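Local coordinates for DPS Protein (Brevibacillus brevis, PDB 1N1Q) that oxidises ferrous iron at di-nuclear ferroxidase centres, stores it as ferric mineral inside a hollow dodecamer, and so probably protects DNA from oxidative damage, at the interface of chains A and B. Residues are numbered along the deposited sequence; one frame, centred on the assembly and turned at random. Chains: chain A/B, DPS Protein.

The interface of chains A and B. Residues chain A 57-58, 61-62; chain B 28, 31-32, 50.
A:Ala61 sets its CB methyl over one face of the indole of B:Trp32, 3.5 Å from the centroid of the six-membered ring in a CH-pi contact. A residue this small suits the place, because it lets the wide indole settle close to helix 39-66 of chain A. The opposite face of the indole lies against the backbone carbonyl O of B:His28, one turn earlier in helix 4-33, which probably limits its tilting. One turn before A:Ala61, the branched A:Ile57 meets the rim of the same ring: its CG2 methyl lies in the indole plane 3.7 Å from CH2 of B:Trp32.

Along the pyrrole edge the contact becomes polar. The indole NE1 of B:Trp32 donates a hydrogen bond of 2.9 Å to carboxylate OD1 of A:Asp58, fairly straight at 159° and nearly in the ring plane. Tryptophan thus supplies both a broad apolar face and an N-H that can orient the carboxylate. With chi1 at -157°, A:Asp58 turns CG away from its backbone N and carries the short side chain toward the histidines of chain B. B:His28 has OD1 at its edge, while one imidazole face lies against the ring of B:Tyr50, in its own chain, whose hydroxyl OH stands 3.7 Å from the same OD1. Farther out, the long, extended chain of A:Glu62 reaches across until its carboxylate OE2 is 3.2 Å from imidazole NE2 of B:His31, two good iron donors converging as metal ligands.

A:Asp58, A:Glu62 and B:His31 are iron ligands contributed by both subunits, so this two-fold interface builds a ferroxidase centre, and residues that pack the dimer lie beside those that bind iron.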
ATOM      1  N   ILE A  57      -3.796   6.828  22.687  1.00 13.21           N
ATOM      2  CA  ILE A  57      -3.358   5.452  22.883  1.00 13.25           C
ATOM      3  C   ILE A  57      -1.877   5.303  22.579  1.00 13.42           C
ATOM      4  O   ILE A  57      -1.117   4.760  23.383  1.00 13.11           O
ATOM      5  CB  ILE A  57      -4.106   4.468  21.952  1.00 13.72           C
ATOM      6  CG1 ILE A  57      -5.602   4.464  22.266  1.00 14.13           C
ATOM      7  CG2 ILE A  57      -3.508   3.052  22.095  1.00 14.20           C
ATOM      8  CD1 ILE A  57      -5.906   3.812  23.569  1.00 18.54           C
ATOM      9  N   ASP A  58      -1.477   5.780  21.405  1.00 13.21           N
ATOM     10  CA  ASP A  58      -0.094   5.670  20.974  1.00 13.73           C
ATOM     11  C   ASP A  58       0.885   6.505  21.799  1.00 13.91           C
ATOM     12  O   ASP A  58       1.948   6.016  22.173  1.00 14.23           O
ATOM     13  CB  ASP A  58       0.027   6.042  19.493  1.00 13.66           C
ATOM     14  CG  ASP A  58       1.261   5.434  18.834  1.00 14.41           C
ATOM     15  OD1 ASP A  58       1.490   4.227  19.005  1.00 15.44           O
ATOM     16  OD2 ASP A  58       1.991   6.164  18.135  1.00 12.68           O
ATOM     17  N   ALA A  61       1.106   4.907  25.450  1.00 13.73           N
ATOM     18  CA  ALA A  61       1.847   3.651  25.426  1.00 13.98           C
ATOM     19  C   ALA A  61       3.336   3.878  25.167  1.00 14.28           C
ATOM     20  O   ALA A  61       4.193   3.242  25.776  1.00 13.70           O
ATOM     21  CB  ALA A  61       1.271   2.733  24.364  1.00 13.74           C
ATOM     22  N   GLU A  62       3.651   4.787  24.258  1.00 14.53           N
ATOM     23  CA  GLU A  62       5.047   5.052  23.958  1.00 14.85           C
ATOM     24  C   GLU A  62       5.769   5.794  25.069  1.00 14.52           C
ATOM     25  O   GLU A  62       6.985   5.668  25.203  1.00 14.22           O
ATOM     26  CB  GLU A  62       5.168   5.764  22.606  1.00 15.11           C
ATOM     27  CG  GLU A  62       4.901   4.774  21.483  1.00 15.88           C
ATOM     28  CD  GLU A  62       4.941   5.367  20.098  1.00 16.71           C
ATOM     29  OE1 GLU A  62       5.041   6.603  19.964  1.00 17.04           O
ATOM     30  OE2 GLU A  62       4.859   4.577  19.137  1.00 15.17           O
TER
ATOM     31  N   HIS B  28      -0.835  -2.750  17.376  1.00 13.27           N
ATOM     32  CA  HIS B  28      -0.248  -1.703  18.213  1.00 13.95           C
ATOM     33  C   HIS B  28       0.757  -2.396  19.129  1.00 13.16           C
ATOM     34  O   HIS B  28       1.849  -1.889  19.382  1.00 12.46           O
ATOM     35  CB  HIS B  28      -1.325  -1.021  19.066  1.00 14.04           C
ATOM     36  CG  HIS B  28      -1.900   0.211  18.437  1.00 17.78           C
ATOM     37  ND1 HIS B  28      -1.287   1.443  18.521  1.00 21.56           N
ATOM     38  CD2 HIS B  28      -3.027   0.400  17.710  1.00 21.84           C
ATOM     39  CE1 HIS B  28      -2.014   2.339  17.879  1.00 21.26           C
ATOM     40  NE2 HIS B  28      -3.075   1.733  17.377  1.00 22.97           N
ATOM     41  N   HIS B  31       3.731  -3.019  17.162  1.00 12.94           N
ATOM     42  CA  HIS B  31       4.290  -1.705  16.850  1.00 13.36           C
ATOM     43  C   HIS B  31       5.142  -1.232  18.032  1.00 13.43           C
ATOM     44  O   HIS B  31       6.248  -0.720  17.860  1.00 14.18           O
ATOM     45  CB  HIS B  31       3.125  -0.736  16.606  1.00 13.66           C
ATOM     46  CG  HIS B  31       3.527   0.698  16.435  1.00 13.97           C
ATOM     47  ND1 HIS B  31       4.111   1.180  15.283  1.00 13.62           N
ATOM     48  CD2 HIS B  31       3.359   1.769  17.247  1.00 13.22           C
ATOM     49  CE1 HIS B  31       4.279   2.487  15.389  1.00 12.47           C
ATOM     50  NE2 HIS B  31       3.831   2.869  16.571  1.00 13.33           N
ATOM     51  N   TRP B  32       4.613  -1.430  19.234  1.00 13.71           N
ATOM     52  CA  TRP B  32       5.276  -1.017  20.464  1.00 13.45           C
ATOM     53  C   TRP B  32       6.415  -1.918  20.950  1.00 13.71           C
ATOM     54  O   TRP B  32       7.488  -1.434  21.313  1.00 13.09           O
ATOM     55  CB  TRP B  32       4.255  -0.914  21.606  1.00 12.94           C
ATOM     56  CG  TRP B  32       3.164   0.086  21.387  1.00 12.82           C
ATOM     57  CD1 TRP B  32       3.274   1.290  20.756  1.00 11.80           C
ATOM     58  CD2 TRP B  32       1.802  -0.012  21.832  1.00 11.42           C
ATOM     59  NE1 TRP B  32       2.069   1.950  20.774  1.00 11.21           N
ATOM     60  CE2 TRP B  32       1.147   1.175  21.429  1.00 12.31           C
ATOM     61  CE3 TRP B  32       1.072  -0.982  22.533  1.00 13.17           C
ATOM     62  CZ2 TRP B  32      -0.206   1.417  21.702  1.00 12.03           C
ATOM     63  CZ3 TRP B  32      -0.275  -0.742  22.803  1.00 12.75           C
ATOM     64  CH2 TRP B  32      -0.898   0.449  22.387  1.00 12.99           C
ATOM     65  N   TYR B  50      -2.041  -1.143  11.450  1.00 12.83           N
ATOM     66  CA  TYR B  50      -3.132  -0.816  12.361  1.00 13.52           C
ATOM     67  C   TYR B  50      -3.939   0.364  11.819  1.00 13.36           C
ATOM     68  O   TYR B  50      -5.129   0.498  12.103  1.00 12.98           O
ATOM     69  CB  TYR B  50      -2.652  -0.592  13.816  1.00 13.39           C
ATOM     70  CG  TYR B  50      -1.805   0.628  14.150  1.00 14.56           C
ATOM     71  CD1 TYR B  50      -2.286   1.929  13.967  1.00 15.99           C
ATOM     72  CD2 TYR B  50      -0.565   0.470  14.769  1.00 16.61           C
ATOM     73  CE1 TYR B  50      -1.549   3.036  14.398  1.00 15.75           C
ATOM     74  CE2 TYR B  50       0.176   1.565  15.202  1.00 17.44           C
ATOM     75  CZ  TYR B  50      -0.319   2.841  15.019  1.00 17.77           C
ATOM     76  OH  TYR B  50       0.423   3.906  15.471  1.00 19.81           O
TER